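Spherulin-4 (Aspergillus clavatus, PDB 5C5G) is a spherulin-4 family glycoside hydrolase that probably acts on galactosaminogalactan, a fungal polysaccharide built partly from N-acetylgalactosamine. Local coordinates at residues T59-I62 / P63-A66; E94-A97 / A98-T101. One frame throughout, in Å; residues are numbered along the deposited sequence.

Interaction 1 of 2, residues T59-I62 / P63-A66; sequences TREI and PKLA
Pro63 sets its ring against the preceding turn, with CD 3.1 Å from Thr59 O. The imide nitrogen of the proline has no hydrogen to offer, so the usual bond back to the carbonyl of Thr59 is missing and the helix kinks here. CD also lies 3.4 Å from CB of the preceding Ile62, a close fit that the peptide link itself largely imposes. Lys64 comes next and runs beside Glu61, both side chains pointing the same way. Its chain bends at chi3 (57°), which brings NZ round to 2.8 Å from Glu61 OE1 in a salt bridge; NZ meets that oxygen on its syn side, 21° out of the carboxylate plane. The other oxygen, OE2, is held side-on by Arg60, whose NE and NH2 both donate to it, NE at 2.8 Å from above the carboxylate plane and NH2 to the anti lone pair. One buried carboxylate thus sits between two cations, which would probably favour its charged form and fix its rotation. Lys64 N adds a weak backbone bond to Glu61 O. Helix 56-66 is the crossover between strands 38-42 and 71-78 of the eight-stranded parallel barrel; the side chain of Glu61 also touches Pro18 and Trp23. Leu65 N makes a weak bond to Glu61 O, 3.4 Å away. The leucine side chain packs on Trp23 and on Leu26 and Ile30 of helix 24-32. Ala66 N closes a regular helical bond to Ile62 O at 2.9 Å, while its methyl, like the Ile62 side chain, lies against Leu73 of strand 71-78.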
ATOM      1  N   THR A  59       4.005   4.251  18.635  1.00 13.83           N
ATOM      2  CA  THR A  59       4.250   5.682  18.786  1.00 15.32           C
ATOM      3  C   THR A  59       5.737   6.003  18.720  1.00 16.36           C
ATOM      4  O   THR A  59       6.110   7.122  18.367  1.00 17.78           O
ATOM      5  CB  THR A  59       3.626   6.268  20.054  1.00 17.86           C
ATOM      6  OG1 THR A  59       4.181   5.623  21.188  1.00 20.85           O
ATOM      7  CG2 THR A  59       2.126   6.076  20.048  1.00 17.95           C
ATOM      8  N   ARG A  60       6.589   5.031  19.045  1.00 16.22           N
ATOM      9  CA  ARG A  60       8.034   5.200  18.880  1.00 16.96           C
ATOM     10  C   ARG A  60       8.457   5.061  17.409  1.00 18.09           C
ATOM     11  O   ARG A  60       9.243   5.864  16.897  1.00 18.54           O
ATOM     12  CB  ARG A  60       8.801   4.172  19.718  1.00 19.80           C
ATOM     13  CG  ARG A  60      10.329   4.323  19.655  1.00 22.38           C
ATOM     14  CD  ARG A  60      11.046   3.189  20.390  1.00 21.55           C
ATOM     15  NE  ARG A  60      10.795   1.910  19.731  1.00 21.66           N
ATOM     16  CZ  ARG A  60      10.008   0.941  20.190  1.00 22.22           C
ATOM     17  NH1 ARG A  60       9.391   1.051  21.361  1.00 23.07           N
ATOM     18  NH2 ARG A  60       9.835  -0.156  19.462  1.00 22.17           N
ATOM     19  N   GLU A  61       7.953   4.033  16.738  1.00 15.56           N
ATOM     20  CA  GLU A  61       8.487   3.660  15.425  1.00 14.97           C
ATOM     21  C   GLU A  61       7.892   4.443  14.255  1.00 13.33           C
ATOM     22  O   GLU A  61       8.574   4.707  13.271  1.00 14.97           O
ATOM     23  CB  GLU A  61       8.313   2.153  15.192  1.00 16.28           C
ATOM     24  CG  GLU A  61       9.030   1.278  16.221  1.00 17.04           C
ATOM     25  CD  GLU A  61      10.546   1.354  16.154  1.00 20.09           C
ATOM     26  OE1 GLU A  61      11.095   1.820  15.131  1.00 20.28           O
ATOM     27  OE2 GLU A  61      11.188   0.937  17.140  1.00 21.00           O
ATOM     28  N   ILE A  62       6.623   4.809  14.338  1.00 12.52           N
ATOM     29  CA  ILE A  62       6.005   5.541  13.245  1.00 12.04           C
ATOM     30  C   ILE A  62       6.726   6.853  12.929  1.00 13.32           C
ATOM     31  O   ILE A  62       7.013   7.117  11.768  1.00 13.03           O
ATOM     32  CB  ILE A  62       4.503   5.760  13.491  1.00 12.65           C
ATOM     33  CG1 ILE A  62       3.769   4.437  13.272  1.00 14.51           C
ATOM     34  CG2 ILE A  62       3.935   6.855  12.581  1.00 14.37           C
ATOM     35  CD1 ILE A  62       2.365   4.425  13.831  1.00 19.03           C
ATOM     36  N   PRO A  63       7.033   7.683  13.937  1.00 13.69           N
ATOM     37  CA  PRO A  63       7.728   8.940  13.624  1.00 14.25           C
ATOM     38  C   PRO A  63       9.084   8.750  12.953  1.00 15.46           C
ATOM     39  O   PRO A  63       9.508   9.616  12.183  1.00 16.39           O
ATOM     40  CB  PRO A  63       7.879   9.600  15.003  1.00 17.09           C
ATOM     41  CG  PRO A  63       6.748   9.069  15.777  1.00 18.90           C
ATOM     42  CD  PRO A  63       6.630   7.637  15.354  1.00 14.17           C
ATOM     43  N   LYS A  64       9.761   7.646  13.240  1.00 14.49           N
ATOM     44  CA  LYS A  64      11.038   7.370  12.588  1.00 15.75           C
ATOM     45  C   LYS A  64      10.864   7.202  11.083  1.00 14.71           C
ATOM     46  O   LYS A  64      11.664   7.706  10.299  1.00 16.81           O
ATOM     47  CB  LYS A  64      11.703   6.133  13.188  1.00 17.43           C
ATOM     48  CG  LYS A  64      12.132   6.340  14.629  1.00 20.02           C
ATOM     49  CD  LYS A  64      12.410   5.030  15.356  1.00 23.49           C
ATOM     50  CE  LYS A  64      13.468   4.199  14.663  1.00 25.36           C
ATOM     51  NZ  LYS A  64      13.660   2.893  15.354  1.00 25.38           N
ATOM     52  N   LEU A  65       9.817   6.494  10.677  1.00 13.27           N
ATOM     53  CA  LEU A  65       9.560   6.330   9.247  1.00 13.00           C
ATOM     54  C   LEU A  65       9.053   7.617   8.638  1.00 13.38           C
ATOM     55  O   LEU A  65       9.432   7.971   7.519  1.00 14.05           O
ATOM     56  CB  LEU A  65       8.546   5.213   8.970  1.00 14.09           C
ATOM     57  CG  LEU A  65       8.927   3.790   9.361  1.00 14.38           C
ATOM     58  CD1 LEU A  65       7.851   2.838   8.895  1.00 13.25           C
ATOM     59  CD2 LEU A  65      10.277   3.374   8.798  1.00 18.70           C
ATOM     60  N   ALA A  66       8.183   8.311   9.362  1.00 13.24           N
ATOM     61  CA  ALA A  66       7.588   9.548   8.867  1.00 13.95           C
ATOM     62  C   ALA A  66       8.644  10.622   8.617  1.00 15.78           C
ATOM     63  O   ALA A  66       8.430  11.525   7.821  1.00 17.31           O
ATOM     64  CB  ALA A  66       6.550  10.060   9.845  1.00 15.77           C
TER

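Interaction 2 of 2, residues E94-A97 / A98-T101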
ATOM      1  N   GLU A  94     -10.694   9.475  11.025  1.00  9.44           N
ATOM      2  CA  GLU A  94     -10.508  10.614  11.918  1.00 10.33           C
ATOM      3  C   GLU A  94      -9.541  10.305  13.051  1.00  9.71           C
ATOM      4  O   GLU A  94      -8.855  11.189  13.548  1.00 10.93           O
ATOM      5  CB  GLU A  94     -11.856  11.088  12.452  1.00 13.39           C
ATOM      6  CG  GLU A  94     -12.668  11.740  11.335  1.00 16.00           C
ATOM      7  CD  GLU A  94     -14.015  12.242  11.769  1.00 28.98           C
ATOM      8  OE1 GLU A  94     -14.445  11.906  12.892  1.00 27.84           O
ATOM      9  OE2 GLU A  94     -14.640  12.983  10.973  1.00 28.66           O
ATOM     10  N   THR A  95      -9.494   9.059  13.477  1.00  9.49           N
ATOM     11  CA  THR A  95      -8.569   8.647  14.530  1.00  9.09           C
ATOM     12  C   THR A  95      -7.139   8.812  14.028  1.00  9.50           C
ATOM     13  O   THR A  95      -6.314   9.450  14.677  1.00  9.74           O
ATOM     14  CB  THR A  95      -8.857   7.196  14.973  1.00 10.67           C
ATOM     15  OG1 THR A  95     -10.189   7.113  15.511  1.00 11.44           O
ATOM     16  CG2 THR A  95      -7.890   6.753  16.042  1.00 10.80           C
ATOM     17  N   TYR A  96      -6.827   8.259  12.861  1.00  9.24           N
ATOM     18  CA  TYR A  96      -5.497   8.476  12.288  1.00  9.07           C
ATOM     19  C   TYR A  96      -5.208   9.960  12.113  1.00  9.46           C
ATOM     20  O   TYR A  96      -4.098  10.431  12.407  1.00 10.18           O
ATOM     21  CB  TYR A  96      -5.369   7.815  10.921  1.00  8.72           C
ATOM     22  CG  TYR A  96      -5.222   6.307  10.892  1.00  8.24           C
ATOM     23  CD1 TYR A  96      -4.111   5.664  11.420  1.00  8.93           C
ATOM     24  CD2 TYR A  96      -6.208   5.525  10.309  1.00  8.72           C
ATOM     25  CE1 TYR A  96      -3.980   4.297  11.364  1.00  8.92           C
ATOM     26  CE2 TYR A  96      -6.096   4.165  10.244  1.00  9.23           C
ATOM     27  CZ  TYR A  96      -4.970   3.541  10.769  1.00  8.18           C
ATOM     28  OH  TYR A  96      -4.804   2.182  10.736  1.00  9.48           O
ATOM     29  N   ALA A  97      -6.180  10.706  11.603  1.00  9.29           N
ATOM     30  CA  ALA A  97      -5.950  12.109  11.324  1.00  9.28           C
ATOM     31  C   ALA A  97      -5.596  12.896  12.578  1.00  9.75           C
ATOM     32  O   ALA A  97      -4.837  13.849  12.506  1.00 11.14           O
ATOM     33  CB  ALA A  97      -7.166  12.720  10.675  1.00 11.07           C
ATOM     34  N   ALA A  98      -6.171  12.501  13.715  1.00 10.12           N
ATOM     35  CA  ALA A  98      -5.962  13.220  14.962  1.00 10.39           C
ATOM     36  C   ALA A  98      -4.695  12.800  15.672  1.00 10.40           C
ATOM     37  O   ALA A  98      -4.334  13.420  16.664  1.00 11.57           O
ATOM     38  CB  ALA A  98      -7.164  13.061  15.884  1.00 11.69           C
ATOM     39  N   TRP A  99      -4.004  11.772  15.180  1.00 10.58           N
ATOM     40  CA  TRP A  99      -2.778  11.313  15.825  1.00 10.34           C
ATOM     41  C   TRP A  99      -1.772  12.423  16.190  1.00 10.27           C
ATOM     42  O   TRP A  99      -1.289  12.452  17.316  1.00 11.43           O
ATOM     43  CB  TRP A  99      -2.090  10.239  14.977  1.00  9.94           C
ATOM     44  CG  TRP A  99      -2.604   8.841  15.165  1.00  9.44           C
ATOM     45  CD1 TRP A  99      -3.608   8.425  15.978  1.00 10.14           C
ATOM     46  CD2 TRP A  99      -2.089   7.667  14.529  1.00  9.63           C
ATOM     47  NE1 TRP A  99      -3.754   7.054  15.899  1.00 10.43           N
ATOM     48  CE2 TRP A  99      -2.828   6.568  15.011  1.00  9.83           C
ATOM     49  CE3 TRP A  99      -1.067   7.439  13.599  1.00 10.72           C
ATOM     50  CZ2 TRP A  99      -2.565   5.254  14.606  1.00 10.73           C
ATOM     51  CZ3 TRP A  99      -0.810   6.142  13.199  1.00 10.65           C
ATOM     52  CH2 TRP A  99      -1.553   5.067  13.709  1.00 10.16           C
ATOM     53  N   PRO A 100      -1.427  13.321  15.253  1.00 11.05           N
ATOM     54  CA  PRO A 100      -0.382  14.299  15.594  1.00 12.18           C
ATOM     55  C   PRO A 100      -0.842  15.292  16.648  1.00 12.85           C
ATOM     56  O   PRO A 100      -0.031  15.706  17.481  1.00 14.23           O
ATOM     57  CB  PRO A 100      -0.088  14.995  14.258  1.00 13.33           C
ATOM     58  CG  PRO A 100      -1.239  14.660  13.383  1.00 13.69           C
ATOM     59  CD  PRO A 100      -1.736  13.325  13.816  1.00 10.65           C
ATOM     60  N   THR A 101      -2.125  15.639  16.661  1.00 13.44           N
ATOM     61  CA  THR A 101      -2.624  16.570  17.668  1.00 14.77           C
ATOM     62  C   THR A 101      -2.838  15.864  19.010  1.00 14.57           C
ATOM     63  O   THR A 101      -2.520  16.409  20.060  1.00 14.79           O
ATOM     64  CB  THR A 101      -3.906  17.272  17.213  1.00 18.53           C
ATOM     65  OG1 THR A 101      -4.870  16.312  16.796  1.00 27.08           O
ATOM     66  CG2 THR A 101      -3.610  18.190  16.062  1.00 21.99           C
TER
HETATM   67  O   HOH W   1      -4.471  16.299  13.718  1.00 20.55           O
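Tyr96 and Trp99, one helical turn apart, form a T-shaped aromatic pair: the tyrosine presents its CD1-CE1 edge to a face of the indole's six-membered ring, with centroids 4.8 Å apart and planes at 68°. Tyr96 CD1 and CE1 both come to 3.5 Å from Trp99 CH2. The indole folds back along the helix, chi1 -84° and chi2 1°, which also lays its five-membered ring over the backbone: Tyr96 CA stands 4.0 Å from that ring's centroid, almost on the normal, in a CH-pi contact. At the pyrrole end, Trp99 CD1 comes within 3.2 Å of Thr95 O.

The backbone bonds are uneven. Ala98 N reaches Glu94 O at 3.0 Å and makes a weaker second bond to Thr95 O, whereas Trp99 N bonds to Tyr96 O at 3.1 Å, a three-residue spacing. Pro100 cannot donate, and its CD rests 3.4 Å from Ala97 O. That carbonyl instead accepts from a water, which donates also to Thr101 OG1; the threonine hydroxyl in turn donates to Ala98 O.

Beyond the helix, the side chains of Tyr96 and Trp99 both touch Ile42 of strand 38-42. The pair is thus helix-to-barrel packing of a TIM barrel, in the beta-alpha-beta unit of strand 71-78, helix 86-103 and strand 112-116, with Tyr96 OH hydrogen-bonded to the carbonyl of Tyr76, a residue of the N-acetyl-D-galactosamine site, which holds no such sugar here.

Overall arrangement
Interactions 1 and 2 lie on consecutive crossover helices, 56-66 and 86-103, of the barrel, with centres about 14 Å apart. They meet directly where Ile62 CD1 packs at 3.7 Å from Trp99 CZ3, joining the inner side of the kinked first helix to the aromatic pair of the second. Strand 71-78 lies between the two helices in the chain, following the first and preceding the second, and carries Tyr76 of the N-acetylgalactosamine site. Interaction 2 is the nearer to that site: the Tyr96 side chain is about 4 Å from that of Tyr76, against about 10 Å for Ile62.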